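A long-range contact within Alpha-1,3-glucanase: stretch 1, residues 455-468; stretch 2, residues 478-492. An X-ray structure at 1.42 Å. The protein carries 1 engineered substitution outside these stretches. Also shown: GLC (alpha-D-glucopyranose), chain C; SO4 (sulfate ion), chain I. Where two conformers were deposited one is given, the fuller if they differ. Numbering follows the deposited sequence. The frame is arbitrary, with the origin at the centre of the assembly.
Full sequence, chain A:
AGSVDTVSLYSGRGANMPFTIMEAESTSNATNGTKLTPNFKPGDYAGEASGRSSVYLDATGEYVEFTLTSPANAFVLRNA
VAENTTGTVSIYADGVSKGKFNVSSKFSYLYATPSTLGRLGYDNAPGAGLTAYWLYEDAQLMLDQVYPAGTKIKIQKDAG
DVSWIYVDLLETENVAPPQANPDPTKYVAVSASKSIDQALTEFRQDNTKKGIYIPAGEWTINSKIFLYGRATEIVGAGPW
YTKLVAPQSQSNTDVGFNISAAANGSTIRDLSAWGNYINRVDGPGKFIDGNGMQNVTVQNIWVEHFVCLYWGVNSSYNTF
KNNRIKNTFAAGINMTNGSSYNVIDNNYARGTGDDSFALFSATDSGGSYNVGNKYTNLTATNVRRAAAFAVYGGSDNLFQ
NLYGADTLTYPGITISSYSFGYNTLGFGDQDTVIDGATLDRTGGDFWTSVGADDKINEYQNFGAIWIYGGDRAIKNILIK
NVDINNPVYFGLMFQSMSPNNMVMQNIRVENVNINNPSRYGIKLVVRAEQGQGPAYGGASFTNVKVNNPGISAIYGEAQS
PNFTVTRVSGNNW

Stretch 1, residues 455-468: KINEYQNFGAIWIY
Stretch 2 (478-492) LIKNVDINNPVYFGL

Two parallel neighbouring segments illustrate a general principle: backbone hydrogen bonds go with a defined register, and side chains pack around it. Here residues 463–465 run parallel to 490–492: Gly-463 CA lies 4.4 Å from Phe-490 CA, and, in the bridged pair, Ile-465 CA 5.0 Å from Leu-492 CA. Ala-464 N donates to Phe-490 O (2.9 Å, 161°) and Ile-465 N to Gly-491 O (3.1 Å, 153°); Leu-492 CA lies 3.6 Å from Ile-465 O in a CA-H...O contact. Between extended segments, Ala-464 (φ/ψ −62/−39) and Gly-491 (−78/−63) kink the chain. Gly-463 CA comes within 3.4 Å of Phe-490 O, and an ideal CB there would lie 3.3 Å from that oxygen, so glycine suits this close passage.

The apolar core follows. The small methyl of Ala-464 fits against Ile-484, CB to CG2 3.5 Å. Ile-465, in m, t, carries CD1 out to 4.0 Å from Ile-479 CG2 and 4.2 Å from Ile-484 CD1, while its CB meets Leu-492 CD2 at 3.9 Å. Ile-479 and Ile-484, also m, t, present these methyls to it. Ile-467, m with chi2 at 91°, brings CG1 to 4.1 Å from Ile-479 CD1.

Aromatic residues close the other end. Tyr-489 (φ/ψ −129/−53, chi1 m, chi2 −57°) offers a ring face to Asn-461 CB, 4.0 Å from the centroid, while Ile-456, in p, t, places CD1 3.6 Å from Tyr-489 CE1. Asn-461, m, donates ND2 to Asn-457 OD1 at 3.0 Å. Phe-490 has an off-well chi1 of −29° and chi2 of −75°; its CB points sideways, yet the ring reaches across, its edge meeting Asn-461 O at 3.3 Å from CE2. One water bridges the backbones, donating to Phe-462 O (2.7 Å) and accepting from Tyr-489 N (2.9 Å). Between the stretches 624 Å² is buried, both sides summed.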

# COMPACT_ATOMS: atom_id res chain seq x y z
N LYS A 455 -2.22 -19.98 21.86
CA LYS A 455 -3.43 -19.22 21.57
C LYS A 455 -3.50 -17.99 22.46
O LYS A 455 -3.34 -18.08 23.68
CB LYS A 455 -4.67 -20.08 21.76
CG LYS A 455 -5.94 -19.48 21.17
CD LYS A 455 -7.08 -20.48 21.20
CE LYS A 455 -8.41 -19.81 20.92
NZ LYS A 455 -8.54 -19.40 19.50
N ILE A 456 -3.73 -16.83 21.84
CA ILE A 456 -3.84 -15.58 22.57
C ILE A 456 -5.14 -14.84 22.30
O ILE A 456 -5.48 -13.93 23.06
CB ILE A 456 -2.64 -14.65 22.32
CG1 ILE A 456 -2.47 -14.40 20.82
CG2 ILE A 456 -1.37 -15.25 22.89
CD1 ILE A 456 -1.30 -13.49 20.48
N ASN A 457 -5.87 -15.20 21.25
CA ASN A 457 -7.14 -14.57 20.90
C ASN A 457 -7.84 -15.46 19.88
O ASN A 457 -7.39 -16.57 19.58
CB ASN A 457 -6.94 -13.12 20.43
CG ASN A 457 -6.06 -13.01 19.19
OD1 ASN A 457 -6.02 -13.91 18.35
ND2 ASN A 457 -5.34 -11.90 19.07
N GLU A 458 -8.95 -14.98 19.35
CA GLU A 458 -9.78 -15.78 18.46
C GLU A 458 -9.22 -15.89 17.05
O GLU A 458 -9.83 -16.56 16.20
CB GLU A 458 -11.18 -15.17 18.39
CG GLU A 458 -11.16 -13.74 17.87
CD GLU A 458 -11.29 -12.69 18.98
OE1 GLU A 458 -10.38 -12.59 19.85
OE2 GLU A 458 -12.31 -11.97 18.97
N TYR A 459 -8.09 -15.26 16.76
CA TYR A 459 -7.59 -15.19 15.40
C TYR A 459 -6.30 -15.98 15.27
O TYR A 459 -5.66 -16.38 16.26
CB TYR A 459 -7.26 -13.74 15.04
CG TYR A 459 -8.38 -12.75 15.18
CD1 TYR A 459 -9.35 -12.64 14.20
CD2 TYR A 459 -8.44 -11.89 16.28
CE1 TYR A 459 -10.37 -11.70 14.30
CE2 TYR A 459 -9.46 -10.96 16.39
CZ TYR A 459 -10.41 -10.87 15.40
OH TYR A 459 -11.43 -9.94 15.51
N GLN A 460 -5.91 -16.20 14.02
CA GLN A 460 -4.51 -16.48 13.74
C GLN A 460 -3.73 -15.18 13.81
O GLN A 460 -4.28 -14.09 13.63
CB GLN A 460 -4.36 -17.15 12.38
CG GLN A 460 -4.81 -18.62 12.39
CD GLN A 460 -4.79 -19.24 11.02
OE1 GLN A 460 -3.82 -19.08 10.28
NE2 GLN A 460 -5.87 -19.93 10.66
N ASN A 461 -2.44 -15.29 14.14
CA ASN A 461 -1.63 -14.14 14.51
C ASN A 461 -0.40 -14.10 13.62
O ASN A 461 0.33 -15.09 13.53
CB ASN A 461 -1.21 -14.25 15.98
CG ASN A 461 -2.39 -14.56 16.89
OD1 ASN A 461 -2.37 -15.51 17.66
ND2 ASN A 461 -3.44 -13.74 16.80
N PHE A 462 -0.18 -12.97 12.95
CA PHE A 462 0.77 -12.90 11.85
C PHE A 462 2.01 -12.10 12.19
O PHE A 462 1.91 -11.01 12.76
CB PHE A 462 0.05 -12.42 10.58
CG PHE A 462 -0.88 -13.45 10.08
CD1 PHE A 462 -0.42 -14.47 9.26
CD2 PHE A 462 -2.19 -13.51 10.55
CE1 PHE A 462 -1.26 -15.49 8.86
CE2 PHE A 462 -3.04 -14.53 10.16
CZ PHE A 462 -2.57 -15.53 9.32
N GLY A 463 3.17 -12.66 11.85
CA GLY A 463 4.44 -11.99 12.04
C GLY A 463 4.70 -10.96 10.95
O GLY A 463 3.95 -10.83 9.99
N ALA A 464 5.81 -10.24 11.13
CA ALA A 464 6.21 -9.23 10.15
C ALA A 464 6.48 -9.85 8.79
O ALA A 464 6.15 -9.27 7.75
CB ALA A 464 7.44 -8.47 10.64
N ILE A 465 7.10 -11.03 8.78
CA ILE A 465 7.28 -11.82 7.56
C ILE A 465 6.71 -13.20 7.83
O ILE A 465 7.07 -13.85 8.82
CB ILE A 465 8.76 -11.93 7.13
CG1 ILE A 465 9.36 -10.53 6.95
CG2 ILE A 465 8.87 -12.74 5.82
CD1 ILE A 465 10.82 -10.53 6.47
N TRP A 466 5.81 -13.64 6.96
CA TRP A 466 5.18 -14.95 7.03
C TRP A 466 5.70 -15.78 5.88
O TRP A 466 5.51 -15.42 4.71
CB TRP A 466 3.66 -14.79 6.94
CG TRP A 466 2.83 -16.03 7.09
CD1 TRP A 466 3.11 -17.15 7.84
CD2 TRP A 466 1.56 -16.26 6.48
NE1 TRP A 466 2.08 -18.05 7.72
CE2 TRP A 466 1.11 -17.53 6.90
CE3 TRP A 466 0.75 -15.51 5.62
CZ2 TRP A 466 -0.11 -18.07 6.48
CZ3 TRP A 466 -0.46 -16.04 5.21
CH2 TRP A 466 -0.88 -17.31 5.63
N ILE A 467 6.37 -16.88 6.21
CA ILE A 467 6.85 -17.84 5.23
C ILE A 467 5.92 -19.04 5.32
O ILE A 467 6.00 -19.82 6.29
CB ILE A 467 8.31 -18.24 5.49
CG1 ILE A 467 9.23 -17.01 5.58
CG2 ILE A 467 8.79 -19.18 4.37
CD1 ILE A 467 9.40 -16.44 7.00
N TYR A 468 5.03 -19.19 4.35
CA TYR A 468 3.93 -20.16 4.41
C TYR A 468 4.08 -21.16 3.28
O TYR A 468 3.89 -20.81 2.10
CB TYR A 468 2.59 -19.44 4.30
CG TYR A 468 1.36 -20.32 4.40
CD1 TYR A 468 1.23 -21.27 5.41
CD2 TYR A 468 0.29 -20.17 3.52
CE1 TYR A 468 0.09 -22.06 5.52
CE2 TYR A 468 -0.85 -20.94 3.62
CZ TYR A 468 -0.95 -21.89 4.63
OH TYR A 468 -2.08 -22.68 4.74
N LEU A 478 15.30 -16.16 -0.29
CA LEU A 478 16.41 -15.49 0.37
C LEU A 478 15.91 -14.18 0.96
O LEU A 478 15.42 -13.32 0.22
CB LEU A 478 17.55 -15.24 -0.63
CG LEU A 478 18.73 -14.45 -0.08
CD1 LEU A 478 19.32 -15.17 1.11
CD2 LEU A 478 19.80 -14.23 -1.16
N ILE A 479 16.01 -14.05 2.28
CA ILE A 479 15.56 -12.86 3.00
C ILE A 479 16.80 -12.26 3.63
O ILE A 479 17.41 -12.87 4.52
CB ILE A 479 14.51 -13.19 4.08
CG1 ILE A 479 13.24 -13.76 3.44
CG2 ILE A 479 14.20 -11.96 4.94
CD1 ILE A 479 12.36 -14.56 4.39
N LYS A 480 17.20 -11.07 3.18
CA LYS A 480 18.45 -10.52 3.67
C LYS A 480 18.35 -9.01 3.86
O LYS A 480 17.63 -8.32 3.13
CB LYS A 480 19.64 -10.89 2.77
CG LYS A 480 19.55 -10.44 1.33
CD LYS A 480 20.81 -10.85 0.57
CE LYS A 480 20.70 -10.59 -0.92
NZ LYS A 480 21.96 -10.97 -1.64
N ASN A 481 19.10 -8.52 4.85
CA ASN A 481 19.23 -7.08 5.12
C ASN A 481 17.90 -6.45 5.51
O ASN A 481 17.41 -5.51 4.88
CB ASN A 481 19.90 -6.37 3.94
CG ASN A 481 21.23 -7.00 3.59
OD1 ASN A 481 22.09 -7.17 4.45
ND2 ASN A 481 21.41 -7.37 2.32
N VAL A 482 17.30 -6.98 6.57
CA VAL A 482 15.96 -6.59 6.99
C VAL A 482 16.00 -6.12 8.43
O VAL A 482 16.56 -6.79 9.30
CB VAL A 482 14.95 -7.73 6.83
CG1 VAL A 482 13.55 -7.27 7.30
CG2 VAL A 482 14.88 -8.20 5.39
N ASP A 483 15.37 -4.98 8.69
CA ASP A 483 15.15 -4.50 10.04
C ASP A 483 13.66 -4.56 10.33
O ASP A 483 12.86 -3.96 9.61
CB ASP A 483 15.68 -3.08 10.21
CG ASP A 483 17.18 -3.03 10.09
OD1 ASP A 483 17.85 -3.81 10.78
OD2 ASP A 483 17.69 -2.24 9.27
N ILE A 484 13.29 -5.28 11.38
CA ILE A 484 11.90 -5.47 11.78
C ILE A 484 11.74 -4.81 13.14
O ILE A 484 12.29 -5.28 14.14
CB ILE A 484 11.52 -6.96 11.82
CG1 ILE A 484 11.56 -7.54 10.41
CG2 ILE A 484 10.14 -7.14 12.44
CD1 ILE A 484 11.49 -9.06 10.35
N ASN A 485 11.01 -3.70 13.17
CA ASN A 485 10.90 -2.89 14.37
C ASN A 485 9.49 -3.00 14.93
O ASN A 485 8.52 -2.73 14.21
CB ASN A 485 11.22 -1.43 14.05
CG ASN A 485 12.63 -1.26 13.56
OD1 ASN A 485 13.58 -1.70 14.21
ND2 ASN A 485 12.78 -0.64 12.40
N ASN A 486 9.39 -3.38 16.20
CA ASN A 486 8.13 -3.41 16.92
C ASN A 486 7.02 -4.14 16.15
O ASN A 486 5.91 -3.62 16.00
CB ASN A 486 7.70 -1.99 17.27
CG ASN A 486 6.56 -1.93 18.28
OD1 ASN A 486 6.30 -2.90 19.00
ND2 ASN A 486 5.88 -0.79 18.33
N PRO A 487 7.29 -5.35 15.64
CA PRO A 487 6.21 -6.10 14.99
C PRO A 487 5.12 -6.39 16.01
O PRO A 487 5.39 -6.51 17.21
CB PRO A 487 6.89 -7.39 14.54
CG PRO A 487 7.97 -7.60 15.55
CD PRO A 487 8.46 -6.20 15.90
N VAL A 488 3.88 -6.50 15.53
CA VAL A 488 2.75 -6.71 16.43
C VAL A 488 2.98 -7.93 17.32
O VAL A 488 2.75 -7.88 18.54
CB VAL A 488 1.43 -6.82 15.63
CG1 VAL A 488 0.24 -7.06 16.58
CG2 VAL A 488 1.21 -5.56 14.81
N TYR A 489 3.47 -9.02 16.74
CA TYR A 489 3.64 -10.29 17.45
C TYR A 489 5.03 -10.89 17.30
O TYR A 489 5.67 -11.22 18.30
CB TYR A 489 2.62 -11.30 16.94
CG TYR A 489 1.18 -10.95 17.23
CD1 TYR A 489 0.75 -10.72 18.53
CD2 TYR A 489 0.24 -10.87 16.21
CE1 TYR A 489 -0.58 -10.42 18.80
CE2 TYR A 489 -1.08 -10.57 16.46
CZ TYR A 489 -1.49 -10.35 17.77
OH TYR A 489 -2.80 -10.05 18.03
N PHE A 490 5.49 -11.06 16.05
CA PHE A 490 6.70 -11.84 15.77
C PHE A 490 7.48 -11.20 14.64
O PHE A 490 6.92 -10.51 13.80
CB PHE A 490 6.41 -13.31 15.35
CG PHE A 490 5.14 -13.89 15.93
CD1 PHE A 490 5.08 -14.28 17.27
CD2 PHE A 490 4.02 -14.07 15.13
CE1 PHE A 490 3.91 -14.82 17.79
CE2 PHE A 490 2.85 -14.61 15.66
CZ PHE A 490 2.80 -14.99 16.99
N GLY A 491 8.78 -11.49 14.59
CA GLY A 491 9.59 -11.06 13.46
C GLY A 491 9.38 -11.95 12.25
O GLY A 491 8.91 -11.49 11.21
N LEU A 492 9.72 -13.23 12.38
CA LEU A 492 9.63 -14.20 11.29
C LEU A 492 8.73 -15.34 11.74
O LEU A 492 8.89 -15.86 12.84
CB LEU A 492 11.02 -14.74 10.95
CG LEU A 492 12.10 -13.69 10.69
CD1 LEU A 492 13.50 -14.32 10.58
CD2 LEU A 492 11.75 -12.90 9.43
C1 GLC C . -7.20 -20.79 7.38
C2 GLC C . -7.76 -20.29 6.08
C3 GLC C . -6.80 -20.39 4.93
C4 GLC C . -5.50 -19.77 5.34
C5 GLC C . -4.99 -20.54 6.54
C6 GLC C . -3.70 -19.94 7.03
O1 GLC C . -7.18 -22.08 7.30
O2 GLC C . -8.98 -20.95 5.78
O3 GLC C . -7.29 -19.48 3.98
O4 GLC C . -4.53 -19.82 4.30
O5 GLC C . -5.89 -20.41 7.60
O6 GLC C . -3.24 -20.49 8.24
S SO4 I . -1.15 -22.39 24.80
O1 SO4 I . -2.39 -21.94 24.15
O2 SO4 I . -1.46 -23.15 26.01
O3 SO4 I . -0.39 -23.24 23.88
O4 SO4 I . -0.34 -21.23 25.17
O HOH W 1 3.79 -9.38 13.92